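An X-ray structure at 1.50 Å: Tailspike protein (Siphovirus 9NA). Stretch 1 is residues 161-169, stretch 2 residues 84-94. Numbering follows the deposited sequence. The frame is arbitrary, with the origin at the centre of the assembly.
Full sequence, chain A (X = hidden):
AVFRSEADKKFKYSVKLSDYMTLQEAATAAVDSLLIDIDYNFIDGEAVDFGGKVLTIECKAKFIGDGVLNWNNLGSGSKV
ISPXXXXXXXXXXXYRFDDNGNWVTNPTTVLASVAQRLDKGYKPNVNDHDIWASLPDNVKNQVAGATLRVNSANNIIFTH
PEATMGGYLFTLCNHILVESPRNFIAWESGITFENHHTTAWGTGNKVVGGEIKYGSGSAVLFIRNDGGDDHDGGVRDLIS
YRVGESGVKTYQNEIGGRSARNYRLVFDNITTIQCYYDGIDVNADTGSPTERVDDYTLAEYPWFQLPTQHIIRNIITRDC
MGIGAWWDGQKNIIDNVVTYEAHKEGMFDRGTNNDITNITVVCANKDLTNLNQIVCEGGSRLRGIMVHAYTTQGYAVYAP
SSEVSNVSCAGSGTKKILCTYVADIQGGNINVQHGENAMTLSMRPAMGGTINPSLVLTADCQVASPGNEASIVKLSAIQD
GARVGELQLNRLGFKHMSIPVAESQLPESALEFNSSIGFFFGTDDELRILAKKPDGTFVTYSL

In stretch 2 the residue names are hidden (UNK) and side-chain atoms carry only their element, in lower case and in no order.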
# COMPACT_ATOMS: atom_id res chain seq x y z
N PRO A 161 -6.72 -17.03 20.26
CA PRO A 161 -6.46 -18.46 20.44
C PRO A 161 -5.01 -18.83 20.29
O PRO A 161 -4.31 -18.26 19.47
CB PRO A 161 -7.30 -19.10 19.35
CG PRO A 161 -7.29 -18.06 18.21
CD PRO A 161 -7.43 -16.75 19.00
N GLU A 162 -4.61 -19.85 21.04
CA GLU A 162 -3.22 -20.35 21.03
C GLU A 162 -3.19 -21.84 20.71
O GLU A 162 -4.24 -22.52 20.72
CB GLU A 162 -2.61 -20.16 22.43
CG GLU A 162 -2.74 -18.75 22.98
CD GLU A 162 -1.94 -18.50 24.25
OE1 GLU A 162 -1.42 -19.46 24.89
OE2 GLU A 162 -1.80 -17.33 24.64
N ALA A 163 -2.00 -22.38 20.47
CA ALA A 163 -1.86 -23.83 20.25
C ALA A 163 -0.40 -24.25 20.40
O ALA A 163 0.50 -23.49 20.06
CB ALA A 163 -2.31 -24.20 18.83
N THR A 164 -0.21 -25.48 20.84
CA THR A 164 1.13 -26.08 20.86
C THR A 164 0.96 -27.44 20.20
O THR A 164 0.51 -28.39 20.82
CB THR A 164 1.69 -26.20 22.29
OG1 THR A 164 1.69 -24.92 22.93
CG2 THR A 164 3.14 -26.75 22.27
N MET A 165 1.29 -27.49 18.91
CA MET A 165 1.02 -28.65 18.08
C MET A 165 -0.49 -28.96 18.13
O MET A 165 -0.92 -30.05 18.51
CB MET A 165 1.89 -29.86 18.49
CG MET A 165 3.37 -29.59 18.41
SD MET A 165 3.96 -29.29 16.72
CE MET A 165 5.67 -28.78 17.03
N GLY A 166 -1.30 -27.96 17.75
CA GLY A 166 -2.75 -28.04 17.83
C GLY A 166 -3.35 -27.08 16.82
O GLY A 166 -2.66 -26.32 16.13
N GLY A 167 -4.66 -27.09 16.76
CA GLY A 167 -5.37 -26.20 15.84
C GLY A 167 -6.86 -26.24 16.03
O GLY A 167 -7.37 -26.93 16.94
N TYR A 168 -7.55 -25.54 15.14
CA TYR A 168 -8.98 -25.28 15.27
C TYR A 168 -9.66 -25.61 13.96
O TYR A 168 -9.30 -25.08 12.88
CB TYR A 168 -9.25 -23.80 15.64
CG TYR A 168 -8.65 -23.46 16.99
CD1 TYR A 168 -9.42 -23.52 18.15
CD2 TYR A 168 -7.29 -23.10 17.10
CE1 TYR A 168 -8.85 -23.24 19.39
CE2 TYR A 168 -6.72 -22.83 18.32
CZ TYR A 168 -7.49 -22.91 19.47
OH TYR A 168 -6.94 -22.61 20.69
N LEU A 169 -10.68 -26.47 14.07
CA LEU A 169 -11.46 -26.92 12.89
C LEU A 169 -12.93 -26.52 13.09
O LEU A 169 -13.55 -26.97 14.07
CB LEU A 169 -11.30 -28.44 12.73
CG LEU A 169 -12.22 -29.14 11.72
CD1 LEU A 169 -11.93 -28.65 10.33
CD2 LEU A 169 -11.93 -30.60 11.82
N UNK A 84 -6.40 -22.63 24.35
CA UNK A 84 -5.09 -23.17 23.98
C UNK A 84 -5.17 -24.68 23.78
O UNK A 84 -5.43 -25.40 24.73
n UNK A 84 -0.72 -24.03 24.05
c UNK A 84 -0.47 -22.82 24.50
c UNK A 84 -4.06 -22.85 25.07
c UNK A 84 -2.07 -24.27 24.14
n UNK A 84 -1.61 -22.27 24.91
c UNK A 84 -2.64 -23.16 24.69
N UNK A 85 -4.98 -25.14 22.56
CA UNK A 85 -4.96 -26.56 22.23
C UNK A 85 -3.53 -27.08 22.26
O UNK A 85 -2.71 -26.66 21.46
c UNK A 85 -8.05 -28.68 21.77
s UNK A 85 -8.16 -26.85 21.96
c UNK A 85 -6.99 -26.33 20.69
c UNK A 85 -5.57 -26.80 20.85
N UNK A 86 -3.24 -28.00 23.17
CA UNK A 86 -1.89 -28.53 23.36
C UNK A 86 -1.84 -30.06 23.17
O UNK A 86 -2.60 -30.79 23.79
c UNK A 86 -1.44 -28.17 24.78
n UNK A 86 0.77 -29.43 24.88
c UNK A 86 2.04 -29.21 25.17
n UNK A 86 2.17 -27.94 25.55
c UNK A 86 0.05 -28.25 25.02
c UNK A 86 0.94 -27.33 25.47
N UNK A 87 -0.96 -30.53 22.32
CA UNK A 87 -0.76 -31.97 22.17
C UNK A 87 -0.45 -32.69 23.50
O UNK A 87 0.16 -32.09 24.43
o UNK A 87 0.39 -33.63 20.82
c UNK A 87 0.37 -32.23 21.12
c UNK A 87 1.77 -31.78 21.64
N UNK A 88 -0.85 -33.95 23.62
CA UNK A 88 -0.43 -34.74 24.77
C UNK A 88 0.95 -35.38 24.50
O UNK A 88 1.90 -35.20 25.26
c UNK A 88 -1.51 -35.78 25.13
c UNK A 88 -2.73 -38.57 25.72
n UNK A 88 -3.84 -39.52 26.21
c UNK A 88 -2.17 -37.62 26.81
c UNK A 88 -1.04 -36.71 26.28
N UNK A 89 1.06 -36.07 23.38
CA UNK A 89 2.31 -36.70 22.94
C UNK A 89 3.15 -35.69 22.16
O UNK A 89 2.62 -34.95 21.36
c UNK A 89 3.27 -38.63 21.56
c UNK A 89 1.99 -37.91 22.00
o UNK A 89 1.16 -38.85 22.68
N UNK A 90 4.46 -35.65 22.41
CA UNK A 90 5.36 -34.78 21.68
C UNK A 90 5.61 -35.41 20.30
O UNK A 90 6.06 -36.56 20.22
c UNK A 90 7.62 -33.69 21.59
c UNK A 90 6.68 -34.57 22.43
o UNK A 90 6.41 -33.93 23.69
N UNK A 91 5.29 -34.67 19.21
CA UNK A 91 5.43 -35.29 17.90
C UNK A 91 6.85 -35.23 17.38
O UNK A 91 7.61 -34.33 17.77
c UNK A 91 4.58 -34.37 17.02
c UNK A 91 4.69 -33.32 19.14
c UNK A 91 4.75 -32.99 17.65
N UNK A 92 7.21 -36.20 16.53
CA UNK A 92 8.37 -36.03 15.66
C UNK A 92 8.03 -34.97 14.63
O UNK A 92 6.95 -35.02 14.01
c UNK A 92 11.23 -39.40 16.98
c UNK A 92 10.67 -38.44 16.12
c UNK A 92 10.38 -40.28 17.63
c UNK A 92 9.28 -38.39 15.88
o UNK A 92 10.90 -41.23 18.49
c UNK A 92 8.47 -39.30 16.55
c UNK A 92 8.69 -37.36 14.95
c UNK A 92 9.01 -40.23 17.42
N UNK A 93 8.93 -33.99 14.45
CA UNK A 93 8.74 -32.99 13.42
C UNK A 93 9.93 -32.92 12.50
O UNK A 93 11.06 -33.23 12.91
c UNK A 93 8.48 -31.56 13.97
o UNK A 93 9.64 -31.06 14.67
c UNK A 93 7.24 -31.57 14.89
N UNK A 94 9.68 -32.55 11.25
CA UNK A 94 10.76 -32.21 10.28
C UNK A 94 11.08 -30.71 10.37
O UNK A 94 10.16 -29.89 10.47
c UNK A 94 10.40 -32.66 8.82
c UNK A 94 9.13 -31.95 8.26
c UNK A 94 11.58 -32.42 7.88

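Position 84 has six side-chain atoms: one carbon, then a five-membered ring of three carbons and two nitrogens. One ring nitrogen lies 2.8 Å from Glu 162 OE1 and the other 2.8 Å from Thr 164 OG1, while Glu 162 C and Ala 163 N cover one ring face. An imidazole fits: His 84. Its ND1 donates to Glu 162 OE1 (N-H...O angle 140°); for NE2 and Thr 164 OG1 either could be the donor.

Position 85 carries an unbranched chain of two carbons, a sulfur and a terminal carbon; its second carbon lies 3.7 Å from Tyr 168 CZ, obliquely to the ring. This thioether is Met 85. Chi1 at m places CG there; chi2 and chi3, also m, set the course beyond CG, and the end leads away from stretch 1.

Position 86 repeats the pattern of one carbon plus a ring of three carbons and two nitrogens. Thr 164 CB sits 3.7 Å from the ring centroid of position 86 and 22° off the normal, a CH-pi contact over the face. This is His 86, whose ND1 donates to the backbone O of position 87 at 2.8 Å.

Position 87 has a carbon bearing one oxygen and one carbon, the latter 3.7 Å from Met 165 CB: Thr 87. Its OG1 donates to the O of position 89 at 2.6 Å.

Position 88, four carbons in a row ending in nitrogen, makes no contact: Lys 88. Positions 89 and 90, each a carbon carrying one oxygen and one carbon, also lack contacts: Thr 89 and Thr 90.

At position 91 three carbons close a ring onto the backbone N, and one lies 3.7 Å from Met 165 CG: Pro 91. Position 92, one carbon and a six-carbon ring bearing an oxygen, touches nothing on stretch 1: Tyr 92. Position 93 has a carbon with one oxygen and one carbon, the latter 3.9 Å from Met 165 CE: Thr 93. Position 94, a carbon carrying two carbons, is out of reach: Val 94.

The contact is built on parallel pairing of Glu 162, Ala 163 and Thr 164 with His 84, Met 85 and His 86. Met 85 N donates to Glu 162 O (3.3 Å), Thr 164 N to Met 85 O (2.8 Å), and Thr 87 N to Thr 164 O (3.0 Å). Both histidines share a sheet face with Glu 162 and Thr 164, whereas Met 85 and Ala 163 occupy the other. After the corner, an ideal CB on Gly 166 would clash, 2.5 Å from Met 85 O.

Stretch 2 84-94: HMHTKTTPYTV
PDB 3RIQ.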